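Local coordinates for devB protein (Vibrio cholerae O1 biovar eltor str. N16961, PDB 1Y89) that probably hydrolyses 6-phosphogluconolactone to 6-phosphogluconate in the pentose phosphate pathway, at residues 160-165 with 175-180; 127-132 with 181-186; 135-140 with 187-192. One frame throughout, in Å; residues are numbered along the deposited sequence.

Contact 1 (160-165 with 175-180)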
ATOM      1  N   LEU A 160       1.835  13.988  25.906  1.00 21.05           N
ATOM      2  CA  LEU A 160       1.451  14.000  24.496  1.00 21.10           C
ATOM      3  C   LEU A 160       2.314  14.919  23.648  1.00 20.52           C
ATOM      4  O   LEU A 160       2.320  14.820  22.408  1.00 19.63           O
ATOM      5  CB  LEU A 160      -0.041  14.346  24.329  1.00 21.48           C
ATOM      6  CG  LEU A 160      -1.023  13.541  25.186  1.00 24.07           C
ATOM      7  CD1 LEU A 160      -2.445  14.052  24.975  1.00 24.16           C
ATOM      8  CD2 LEU A 160      -0.915  12.039  24.867  1.00 23.75           C
ATOM      9  N   SER A 161       3.045  15.828  24.294  1.00 20.06           N
ATOM     10  CA  SER A 161       3.890  16.766  23.533  1.00 19.97           C
ATOM     11  C   SER A 161       5.108  17.034  24.379  1.00 20.77           C
ATOM     12  O   SER A 161       5.133  16.696  25.574  1.00 19.85           O
ATOM     13  CB  SER A 161       3.156  18.077  23.308  1.00 20.12           C
ATOM     14  OG  SER A 161       2.839  18.632  24.593  1.00 20.20           O
ATOM     15  N   VAL A 162       6.104  17.663  23.768  1.00 20.39           N
ATOM     16  CA  VAL A 162       7.360  17.905  24.446  1.00 21.46           C
ATOM     17  C   VAL A 162       8.004  19.130  23.820  1.00 20.99           C
ATOM     18  O   VAL A 162       7.824  19.372  22.613  1.00 21.18           O
ATOM     19  CB  VAL A 162       8.297  16.625  24.366  1.00 21.17           C
ATOM     20  CG1 VAL A 162       8.688  16.268  22.901  1.00 21.27           C
ATOM     21  CG2 VAL A 162       9.537  16.763  25.296  1.00 21.24           C
ATOM     22  N   VAL A 163       8.765  19.890  24.617  1.00 20.60           N
ATOM     23  CA  VAL A 163       9.627  20.925  24.048  1.00 20.93           C
ATOM     24  C   VAL A 163      10.967  20.295  23.691  1.00 21.50           C
ATOM     25  O   VAL A 163      11.556  19.607  24.518  1.00 21.87           O
ATOM     26  CB  VAL A 163       9.816  22.150  24.997  1.00 21.35           C
ATOM     27  CG1 VAL A 163      10.818  23.205  24.389  1.00 19.78           C
ATOM     28  CG2 VAL A 163       8.457  22.788  25.299  1.00 20.13           C
ATOM     29  N   ALA A 164      11.430  20.522  22.465  1.00 20.96           N
ATOM     30  CA  ALA A 164      12.680  19.945  21.990  1.00 22.21           C
ATOM     31  C   ALA A 164      13.591  21.055  21.458  1.00 22.89           C
ATOM     32  O   ALA A 164      13.109  22.082  21.012  1.00 23.02           O
ATOM     33  CB  ALA A 164      12.395  18.924  20.871  1.00 20.71           C
ATOM     34  N   SER A 165      14.907  20.878  21.527  1.00 23.12           N
ATOM     35  CA  SER A 165      15.770  21.880  20.881  1.00 24.30           C
ATOM     36  C   SER A 165      16.532  21.221  19.762  1.00 24.23           C
ATOM     37  O   SER A 165      16.996  20.076  19.896  1.00 24.18           O
ATOM     38  CB  SER A 165      16.686  22.582  21.875  1.00 24.61           C
ATOM     39  OG  SER A 165      17.694  21.710  22.273  1.00 30.83           O
ATOM     40  N   SER A 175       6.797  19.507  19.963  1.00 20.14           N
ATOM     41  CA  SER A 175       6.632  18.297  19.189  1.00 20.31           C
ATOM     42  C   SER A 175       5.605  17.377  19.803  1.00 20.84           C
ATOM     43  O   SER A 175       5.477  17.326  21.026  1.00 21.04           O
ATOM     44  CB  SER A 175       7.959  17.546  19.114  1.00 20.46           C
ATOM     45  OG  SER A 175       7.899  16.444  18.208  1.00 20.37           O
ATOM     46  N   LYS A 176       4.904  16.621  18.965  1.00 20.01           N
ATOM     47  CA  LYS A 176       4.248  15.407  19.461  1.00 20.90           C
ATOM     48  C   LYS A 176       5.305  14.504  20.078  1.00 21.07           C
ATOM     49  O   LYS A 176       6.466  14.522  19.630  1.00 21.27           O
ATOM     50  CB  LYS A 176       3.605  14.632  18.306  1.00 20.50           C
ATOM     51  CG  LYS A 176       2.300  15.252  17.805  1.00 20.14           C
ATOM     52  CD  LYS A 176       1.615  14.268  16.798  1.00 21.03           C
ATOM     53  CE  LYS A 176       0.217  14.733  16.326  1.00 22.78           C
ATOM     54  NZ  LYS A 176       0.131  16.088  15.699  1.00 20.71           N
ATOM     55  N   THR A 177       4.924  13.715  21.093  1.00 20.66           N
ATOM     56  CA  THR A 177       5.821  12.689  21.605  1.00 20.70           C
ATOM     57  C   THR A 177       5.666  11.402  20.792  1.00 20.86           C
ATOM     58  O   THR A 177       4.690  11.255  20.027  1.00 20.28           O
ATOM     59  CB  THR A 177       5.506  12.349  23.065  1.00 21.07           C
ATOM     60  OG1 THR A 177       4.124  11.965  23.161  1.00 20.38           O
ATOM     61  CG2 THR A 177       5.809  13.558  23.955  1.00 18.75           C
ATOM     62  N   ALA A 178       6.598  10.461  20.977  1.00 20.69           N
ATOM     63  CA  ALA A 178       6.521   9.155  20.274  1.00 21.67           C
ATOM     64  C   ALA A 178       5.170   8.452  20.531  1.00 22.13           C
ATOM     65  O   ALA A 178       4.588   7.817  19.643  1.00 21.95           O
ATOM     66  CB  ALA A 178       7.673   8.252  20.702  1.00 20.47           C
ATOM     67  N   LYS A 179       4.682   8.584  21.763  1.00 21.35           N
ATOM     68  CA  LYS A 179       3.432   7.967  22.179  1.00 21.55           C
ATOM     69  C   LYS A 179       2.257   8.339  21.284  1.00 21.31           C
ATOM     70  O   LYS A 179       1.417   7.479  20.951  1.00 21.72           O
ATOM     71  CB  LYS A 179       3.145   8.418  23.615  1.00 21.97           C
ATOM     72  CG  LYS A 179       1.819   8.027  24.146  1.00 23.35           C
ATOM     73  CD  LYS A 179       1.775   8.531  25.621  1.00 22.86           C
ATOM     74  CE  LYS A 179       0.527   8.102  26.287  1.00 22.03           C
ATOM     75  NZ  LYS A 179       0.527   8.406  27.783  1.00 20.60           N
ATOM     76  N   VAL A 180       2.167   9.616  20.912  1.00 19.84           N
ATOM     77  CA  VAL A 180       1.066  10.019  20.023  1.00 20.50           C
ATOM     78  C   VAL A 180       1.231   9.390  18.618  1.00 20.70           C
ATOM     79  O   VAL A 180       0.258   8.906  17.996  1.00 20.56           O
ATOM     80  CB  VAL A 180       0.974  11.561  19.932  1.00 20.92           C
ATOM     81  CG1 VAL A 180      -0.114  11.987  18.943  1.00 20.24           C
ATOM     82  CG2 VAL A 180       0.722  12.150  21.376  1.00 19.67           C
TER
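Leu-160 and Val-180 cross at about a right angle where the antiparallel beta hairpin of strands 161-165 and 172-176 runs into helix 178-183. The CG2 branch of Val-180, anti to its own carbonyl carbon, rests 3.8 Å from Leu-160 CB, and Leu-160 CD2 closes on the same methyl. Leu-160 also touches Met-119 of helix 108-122, which flanks this end of the hairpin. On the hairpin itself Val-162 and Ser-175 form a hydrogen-bonded pair with side chains on one face, Val-162 CG1 standing 4.1 Å from Ser-175 CB. Both backbone bonds of this pair are 2.8 Å, from Val-162 N to Ser-175 O and from Ser-175 N to Val-162 O. Thr-177, the N-cap residue of the helix, lays its CG2 methyl against the backbone of Ser-161, 3.6 Å from Ser-161 C, while its OG1 is bonded to Asn-159 O. The Ser-175 hydroxyl, anti to its backbone N (chi1 -172°), is turned to donate to Lys-176 O. One further bond carries the pairing past the last bridge: Thr-177 N reaches Leu-160 O at 3.1 Å, with the nitrogen 57° above the carbonyl plane.

Contact 2 (127-132 with 181-186)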
ATOM      1  N   ASN A 127      -7.121   4.740  25.586  1.00 29.78           N
ATOM      2  CA  ASN A 127      -6.274   4.714  26.792  1.00 29.96           C
ATOM      3  C   ASN A 127      -5.738   6.093  27.108  1.00 29.20           C
ATOM      4  O   ASN A 127      -4.594   6.226  27.536  1.00 29.40           O
ATOM      5  CB  ASN A 127      -5.105   3.729  26.632  1.00 31.26           C
ATOM      6  CG  ASN A 127      -5.557   2.278  26.610  1.00 34.59           C
ATOM      7  OD1 ASN A 127      -6.168   1.802  27.553  1.00 40.39           O
ATOM      8  ND2 ASN A 127      -5.258   1.569  25.525  1.00 37.90           N
ATOM      9  N   GLY A 128      -6.563   7.121  26.891  1.00 28.24           N
ATOM     10  CA  GLY A 128      -6.174   8.511  27.170  1.00 26.71           C
ATOM     11  C   GLY A 128      -5.449   9.259  26.057  1.00 26.40           C
ATOM     12  O   GLY A 128      -5.292  10.486  26.115  1.00 26.46           O
ATOM     13  N   THR A 129      -4.973   8.534  25.042  1.00 24.95           N
ATOM     14  CA  THR A 129      -4.149   9.147  24.015  1.00 23.79           C
ATOM     15  C   THR A 129      -5.029   9.459  22.805  1.00 23.24           C
ATOM     16  O   THR A 129      -5.773   8.579  22.339  1.00 22.64           O
ATOM     17  CB  THR A 129      -2.992   8.211  23.615  1.00 24.50           C
ATOM     18  OG1 THR A 129      -2.296   7.776  24.807  1.00 23.60           O
ATOM     19  CG2 THR A 129      -2.012   8.885  22.627  1.00 22.48           C
ATOM     20  N   PRO A 130      -4.961  10.712  22.297  1.00 22.95           N
ATOM     21  CA  PRO A 130      -5.683  11.038  21.053  1.00 21.95           C
ATOM     22  C   PRO A 130      -5.212  10.135  19.925  1.00 21.98           C
ATOM     23  O   PRO A 130      -3.983   9.937  19.732  1.00 20.82           O
ATOM     24  CB  PRO A 130      -5.260  12.486  20.764  1.00 21.87           C
ATOM     25  CG  PRO A 130      -4.081  12.751  21.639  1.00 23.82           C
ATOM     26  CD  PRO A 130      -4.250  11.887  22.837  1.00 22.07           C
ATOM     27  N   VAL A 131      -6.179   9.615  19.178  1.00 21.16           N
ATOM     28  CA  VAL A 131      -5.887   8.702  18.084  1.00 20.74           C
ATOM     29  C   VAL A 131      -6.018   9.471  16.742  1.00 20.72           C
ATOM     30  O   VAL A 131      -7.112   9.774  16.277  1.00 20.14           O
ATOM     31  CB  VAL A 131      -6.802   7.471  18.148  1.00 21.80           C
ATOM     32  CG1 VAL A 131      -6.606   6.563  16.875  1.00 22.39           C
ATOM     33  CG2 VAL A 131      -6.557   6.686  19.479  1.00 20.71           C
ATOM     34  N   PHE A 132      -4.884   9.836  16.152  1.00 19.98           N
ATOM     35  CA  PHE A 132      -4.919  10.494  14.855  1.00 20.54           C
ATOM     36  C   PHE A 132      -5.352   9.519  13.783  1.00 20.45           C
ATOM     37  O   PHE A 132      -4.995   8.324  13.811  1.00 19.87           O
ATOM     38  CB  PHE A 132      -3.559  11.131  14.512  1.00 19.65           C
ATOM     39  CG  PHE A 132      -3.401  12.512  15.118  1.00 19.37           C
ATOM     40  CD1 PHE A 132      -3.079  12.663  16.470  1.00 21.45           C
ATOM     41  CD2 PHE A 132      -3.657  13.645  14.349  1.00 21.40           C
ATOM     42  CE1 PHE A 132      -2.994  13.928  17.057  1.00 22.00           C
ATOM     43  CE2 PHE A 132      -3.577  14.937  14.900  1.00 21.21           C
ATOM     44  CZ  PHE A 132      -3.238  15.093  16.231  1.00 20.68           C
ATOM     45  N   LEU A 181       2.452   9.411  18.085  1.00 20.68           N
ATOM     46  CA  LEU A 181       2.674   8.720  16.799  1.00 21.36           C
ATOM     47  C   LEU A 181       2.322   7.238  16.821  1.00 20.78           C
ATOM     48  O   LEU A 181       1.688   6.722  15.894  1.00 20.46           O
ATOM     49  CB  LEU A 181       4.126   8.892  16.316  1.00 22.38           C
ATOM     50  CG  LEU A 181       4.526  10.178  15.617  1.00 24.65           C
ATOM     51  CD1 LEU A 181       4.022  11.455  16.318  1.00 23.40           C
ATOM     52  CD2 LEU A 181       6.116  10.221  15.448  1.00 23.86           C
ATOM     53  N   GLN A 182       2.723   6.556  17.886  1.00 20.99           N
ATOM     54  CA  GLN A 182       2.456   5.137  18.050  1.00 21.96           C
ATOM     55  C   GLN A 182       0.947   4.823  18.187  1.00 22.33           C
ATOM     56  O   GLN A 182       0.492   3.743  17.784  1.00 22.09           O
ATOM     57  CB  GLN A 182       3.231   4.628  19.281  1.00 21.49           C
ATOM     58  CG  GLN A 182       4.761   4.620  19.104  1.00 21.65           C
ATOM     59  CD  GLN A 182       5.519   4.498  20.440  1.00 24.30           C
ATOM     60  OE1 GLN A 182       5.023   4.925  21.484  1.00 25.32           O
ATOM     61  NE2 GLN A 182       6.743   3.951  20.395  1.00 25.88           N
ATOM     62  N   ALA A 183       0.175   5.765  18.745  1.00 21.47           N
ATOM     63  CA  ALA A 183      -1.271   5.573  18.911  1.00 20.92           C
ATOM     64  C   ALA A 183      -2.126   5.826  17.665  1.00 20.96           C
ATOM     65  O   ALA A 183      -3.335   5.531  17.651  1.00 20.51           O
ATOM     66  CB  ALA A 183      -1.767   6.433  20.089  1.00 21.14           C
ATOM     67  N   ALA A 184      -1.518   6.416  16.636  1.00 20.93           N
ATOM     68  CA  ALA A 184      -2.257   6.818  15.430  1.00 20.96           C
ATOM     69  C   ALA A 184      -2.727   5.624  14.591  1.00 21.42           C
ATOM     70  O   ALA A 184      -2.122   4.538  14.634  1.00 22.71           O
ATOM     71  CB  ALA A 184      -1.422   7.773  14.600  1.00 19.42           C
ATOM     72  N   LYS A 185      -3.815   5.806  13.839  1.00 21.41           N
ATOM     73  CA  LYS A 185      -4.308   4.722  12.985  1.00 21.74           C
ATOM     74  C   LYS A 185      -3.348   4.455  11.816  1.00 21.48           C
ATOM     75  O   LYS A 185      -3.274   3.325  11.299  1.00 21.28           O
ATOM     76  CB  LYS A 185      -5.685   5.061  12.440  1.00 22.19           C
ATOM     77  CG  LYS A 185      -6.759   5.115  13.549  1.00 22.89           C
ATOM     78  CD  LYS A 185      -8.057   5.636  12.961  1.00 27.17           C
ATOM     79  CE  LYS A 185      -9.119   5.990  14.063  1.00 29.95           C
ATOM     80  NZ  LYS A 185     -10.341   6.704  13.474  1.00 29.16           N
ATOM     81  N   ARG A 186      -2.620   5.495  11.421  1.00 20.81           N
ATOM     82  CA  ARG A 186      -1.830   5.468  10.198  1.00 21.24           C
ATOM     83  C   ARG A 186      -0.769   6.538  10.289  1.00 20.84           C
ATOM     84  O   ARG A 186      -1.092   7.708  10.558  1.00 21.19           O
ATOM     85  CB  ARG A 186      -2.745   5.717   8.988  1.00 20.30           C
ATOM     86  CG  ARG A 186      -1.977   5.802   7.637  1.00 20.48           C
ATOM     87  CD  ARG A 186      -2.962   6.171   6.531  1.00 22.99           C
ATOM     88  NE  ARG A 186      -2.293   6.199   5.217  1.00 21.60           N
ATOM     89  CZ  ARG A 186      -2.822   6.702   4.113  1.00 25.01           C
ATOM     90  NH1 ARG A 186      -4.048   7.244   4.135  1.00 24.11           N
ATOM     91  NH2 ARG A 186      -2.106   6.681   2.986  1.00 24.22           N
TER
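Phe-132 O accepts a hydrogen bond from Lys-185 N at 2.8 Å, with an N-H...O angle of 174°. The C=O...N angle of 171° shows that the donor sits almost straight beyond the oxygen. This one bond joins the two backbones where Phe-132 and Ala-184 have their CA atoms 4.6 Å apart, and the touching parts run in nearly the same direction, 9° apart. Beside the bond, Ala-184 CB packs on Phe-132 CB at 4.0 Å, whereas the phenyl ring leads away to an edge-to-face contact with Trp-65 and a cation-pi contact with Lys-176.

Val-131 packs on the side chain of the donor residue. Its CG1, anti to its backbone N, comes within 3.6 Å of Lys-185 CG, and the two side chains cross at about a right angle. The same methyl lies 3.5 Å from Ala-183 O. The lysine chain is extended beyond CG, passes CE close to Val-131 CG1, and ends in a salt bridge from NZ to Asp-133. Farther back, Thr-129 CG2 meets Ala-183 CB at 3.5 Å, which places Thr-129 of strand 129-130 against Ala-183. Arg-186, which follows Lys-185, carries salt bridges to Asp-20 and Glu-226 and touches a bound polyether molecule.

Together these contacts hold the chain leading into strand 134-137 and the chain leading into strand 186-191 side by side as they enter two adjacent parallel strands of the central sheet, consistent with a Rossmann-like alpha/beta fold.

Contact 3 (135-140 with 187-192)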
ATOM      1  N   ILE A 135      -0.992  10.618  10.311  1.00 20.07           N
ATOM      2  CA  ILE A 135       0.114  11.506  10.635  1.00 19.41           C
ATOM      3  C   ILE A 135       1.103  11.394   9.487  1.00 20.10           C
ATOM      4  O   ILE A 135       1.599  10.280   9.184  1.00 20.05           O
ATOM      5  CB  ILE A 135       0.783  11.129  11.999  1.00 19.44           C
ATOM      6  CG1 ILE A 135      -0.270  11.154  13.146  1.00 18.36           C
ATOM      7  CG2 ILE A 135       1.977  12.058  12.313  1.00 18.51           C
ATOM      8  CD1 ILE A 135       0.326  10.829  14.550  1.00 19.29           C
ATOM      9  N   LEU A 136       1.408  12.541   8.877  1.00 18.74           N
ATOM     10  CA  LEU A 136       2.434  12.620   7.814  1.00 20.23           C
ATOM     11  C   LEU A 136       3.739  13.009   8.503  1.00 20.04           C
ATOM     12  O   LEU A 136       3.771  14.003   9.294  1.00 20.97           O
ATOM     13  CB  LEU A 136       2.081  13.740   6.806  1.00 20.24           C
ATOM     14  CG  LEU A 136       0.728  13.567   6.069  1.00 23.21           C
ATOM     15  CD1 LEU A 136       0.652  14.624   4.916  1.00 24.07           C
ATOM     16  CD2 LEU A 136       0.616  12.199   5.510  1.00 25.88           C
ATOM     17  N   LEU A 137       4.795  12.256   8.225  1.00 19.41           N
ATOM     18  CA  LEU A 137       6.068  12.427   8.928  1.00 19.75           C
ATOM     19  C   LEU A 137       7.198  12.590   7.944  1.00 21.02           C
ATOM     20  O   LEU A 137       7.117  12.084   6.808  1.00 21.48           O
ATOM     21  CB  LEU A 137       6.372  11.213   9.842  1.00 18.81           C
ATOM     22  CG  LEU A 137       5.376  11.093  10.997  1.00 20.24           C
ATOM     23  CD1 LEU A 137       5.571   9.714  11.671  1.00 17.66           C
ATOM     24  CD2 LEU A 137       5.606  12.242  12.040  1.00 17.47           C
ATOM     25  N   GLY A 138       8.237  13.310   8.387  1.00 21.18           N
ATOM     26  CA  GLY A 138       9.507  13.397   7.677  1.00 21.90           C
ATOM     27  C   GLY A 138      10.545  12.476   8.292  1.00 21.69           C
ATOM     28  O   GLY A 138      10.384  11.973   9.443  1.00 21.86           O
ATOM     29  N   VAL A 139      11.635  12.257   7.546  1.00 21.06           N
ATOM     30  CA  VAL A 139      12.799  11.603   8.124  1.00 20.91           C
ATOM     31  C   VAL A 139      14.058  12.413   7.794  1.00 21.48           C
ATOM     32  O   VAL A 139      14.395  12.529   6.637  1.00 20.18           O
ATOM     33  CB  VAL A 139      12.955  10.174   7.587  1.00 21.60           C
ATOM     34  CG1 VAL A 139      14.205   9.490   8.205  1.00 22.29           C
ATOM     35  CG2 VAL A 139      11.696   9.370   7.863  1.00 19.62           C
ATOM     36  N   GLY A 140      14.744  12.957   8.808  1.00 21.19           N
ATOM     37  CA  GLY A 140      15.928  13.765   8.554  1.00 22.03           C
ATOM     38  C   GLY A 140      17.111  12.916   8.162  1.00 22.57           C
ATOM     39  O   GLY A 140      17.049  11.665   8.231  1.00 21.44           O
ATOM     40  N   ILE A 187       0.500   6.160  10.115  1.00 19.63           N
ATOM     41  CA  ILE A 187       1.556   7.159  10.028  1.00 19.98           C
ATOM     42  C   ILE A 187       2.328   6.862   8.758  1.00 20.64           C
ATOM     43  O   ILE A 187       2.478   5.700   8.379  1.00 20.09           O
ATOM     44  CB  ILE A 187       2.494   7.196  11.300  1.00 19.74           C
ATOM     45  CG1 ILE A 187       3.427   5.964  11.334  1.00 20.79           C
ATOM     46  CG2 ILE A 187       1.646   7.270  12.633  1.00 20.70           C
ATOM     47  CD1 ILE A 187       4.449   5.948  12.561  1.00 20.61           C
ATOM     48  N   SER A 188       2.796   7.916   8.099  1.00 20.76           N
ATOM     49  CA  SER A 188       3.370   7.777   6.773  1.00 21.26           C
ATOM     50  C   SER A 188       4.611   8.620   6.703  1.00 20.27           C
ATOM     51  O   SER A 188       4.513   9.846   6.730  1.00 20.25           O
ATOM     52  CB  SER A 188       2.387   8.234   5.660  1.00 21.78           C
ATOM     53  OG  SER A 188       1.108   7.621   5.785  1.00 21.86           O
ATOM     54  N   TYR A 189       5.759   7.956   6.613  1.00 19.87           N
ATOM     55  CA  TYR A 189       7.045   8.639   6.464  1.00 20.63           C
ATOM     56  C   TYR A 189       7.261   8.962   4.991  1.00 20.44           C
ATOM     57  O   TYR A 189       7.233   8.050   4.157  1.00 19.05           O
ATOM     58  CB  TYR A 189       8.181   7.743   6.944  1.00 19.62           C
ATOM     59  CG  TYR A 189       8.176   7.502   8.437  1.00 19.89           C
ATOM     60  CD1 TYR A 189       8.627   8.500   9.313  1.00 18.63           C
ATOM     61  CD2 TYR A 189       7.764   6.258   8.974  1.00 20.29           C
ATOM     62  CE1 TYR A 189       8.650   8.311  10.678  1.00 18.01           C
ATOM     63  CE2 TYR A 189       7.767   6.039  10.369  1.00 19.41           C
ATOM     64  CZ  TYR A 189       8.230   7.068  11.205  1.00 20.43           C
ATOM     65  OH  TYR A 189       8.261   6.909  12.574  1.00 21.16           O
ATOM     66  N   LEU A 190       7.395  10.253   4.677  1.00 19.69           N
ATOM     67  CA  LEU A 190       7.430  10.722   3.294  1.00 20.51           C
ATOM     68  C   LEU A 190       8.893  11.056   3.037  1.00 21.52           C
ATOM     69  O   LEU A 190       9.427  12.044   3.567  1.00 20.51           O
ATOM     70  CB  LEU A 190       6.543  11.961   3.104  1.00 21.19           C
ATOM     71  CG  LEU A 190       5.095  11.829   3.615  1.00 20.79           C
ATOM     72  CD1 LEU A 190       4.306  13.149   3.327  1.00 22.50           C
ATOM     73  CD2 LEU A 190       4.391  10.566   3.002  1.00 20.45           C
ATOM     74  N   VAL A 191       9.549  10.199   2.243  1.00 21.20           N
ATOM     75  CA  VAL A 191      11.018  10.227   2.172  1.00 22.06           C
ATOM     76  C   VAL A 191      11.418  10.221   0.712  1.00 23.61           C
ATOM     77  O   VAL A 191      11.458   9.159   0.096  1.00 23.09           O
ATOM     78  CB  VAL A 191      11.642   9.017   2.897  1.00 22.08           C
ATOM     79  CG1 VAL A 191      13.166   9.152   2.937  1.00 23.82           C
ATOM     80  CG2 VAL A 191      11.087   8.913   4.333  1.00 20.84           C
ATOM     81  N   LEU A 192      11.706  11.416   0.189  1.00 23.23           N
ATOM     82  CA  LEU A 192      11.951  11.627  -1.224  1.00 24.43           C
ATOM     83  C   LEU A 192      13.337  12.190  -1.511  1.00 24.72           C
ATOM     84  O   LEU A 192      13.860  13.000  -0.736  1.00 24.30           O
ATOM     85  CB  LEU A 192      10.895  12.574  -1.813  1.00 24.25           C
ATOM     86  CG  LEU A 192       9.572  11.902  -2.200  1.00 26.06           C
ATOM     87  CD1 LEU A 192       8.874  11.180  -1.068  1.00 28.69           C
ATOM     88  CD2 LEU A 192       8.634  12.913  -2.828  1.00 26.24           C
TER
HETATM   89  O   HOH W   1      11.608  13.140   4.809  1.00 17.01           O
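Leu-137 and Tyr-189 lie side by side and point the same way, with Leu-137 CD1 3.5 Å from Tyr-189 CE1. Val-139 crosses the tyrosine at about a right angle. Its CG2 branch, anti to its own carbonyl carbon, is thereby set 3.5 Å from Tyr-189 CD1 and 3.6 Å from Val-191 CG2. At the ring's edge, in its plane, lies Gly-138 O. On the same face of the sheet as Leu-137 and Tyr-189, Ile-187 CB meets Leu-137 CD1, and its CG2 branch faces Ile-135 CB. On the face of Leu-136 and Ser-188, Leu-190 CD1 comes to 4.2 Å of Leu-136 CB.

The backbone ladder sets these side chains in register. Strands 134-137 and 186-191 are parallel, and the axes of their segments 135-137 and 187-191 lie 26° apart. Ser-188 N donates to Ile-135 O, Leu-137 N to Ser-188 O, and Leu-190 N to Leu-137 O at 2.8 Å. Beyond the last direct bond the chains separate, and a water takes over, accepting from Val-139 N at 2.9 Å and donating to Leu-190 O at 2.7 Å.

Farther out, Tyr-189 stacks on Trp-227 of strand 224-230, while its OH is bonded to Ile-218 O. Ser-188 OG is held by Glu-226 and Trp-134. A phosphate ion, probably from the crystallisation liquor, lies about 5 Å from Gly-138 and may mark a pocket.

The chemistry thus changes along the pair: direct backbone bonds give way to a water bridge at the C-terminal end, while apolar side-chain contact continues there through the buried Val-139 and Val-191.

From the N terminus, the chain passes 127-132, then 135-140, and reaches hairpin strand 161-165. Segment 175-180 closes the shortest loop, contact 1; 181-186 then closes contact 2 with 127-132, and 187-192 closes contact 3 with 135-140. Contact 1 is nested inside both other loops, whereas contacts 2 and 3 cross because their segments alternate. Contact 1 joins the edge strand 161-165 to its neighbour and to the start of helix 178-183; contact 2 ties the helix end to the approach to strand 134-137; contact 3 continues that alignment into the parallel centre of the same sheet. Contacts 2 and 3 meet directly at Arg-186 O and Ile-135 N, a probable hydrogen bond.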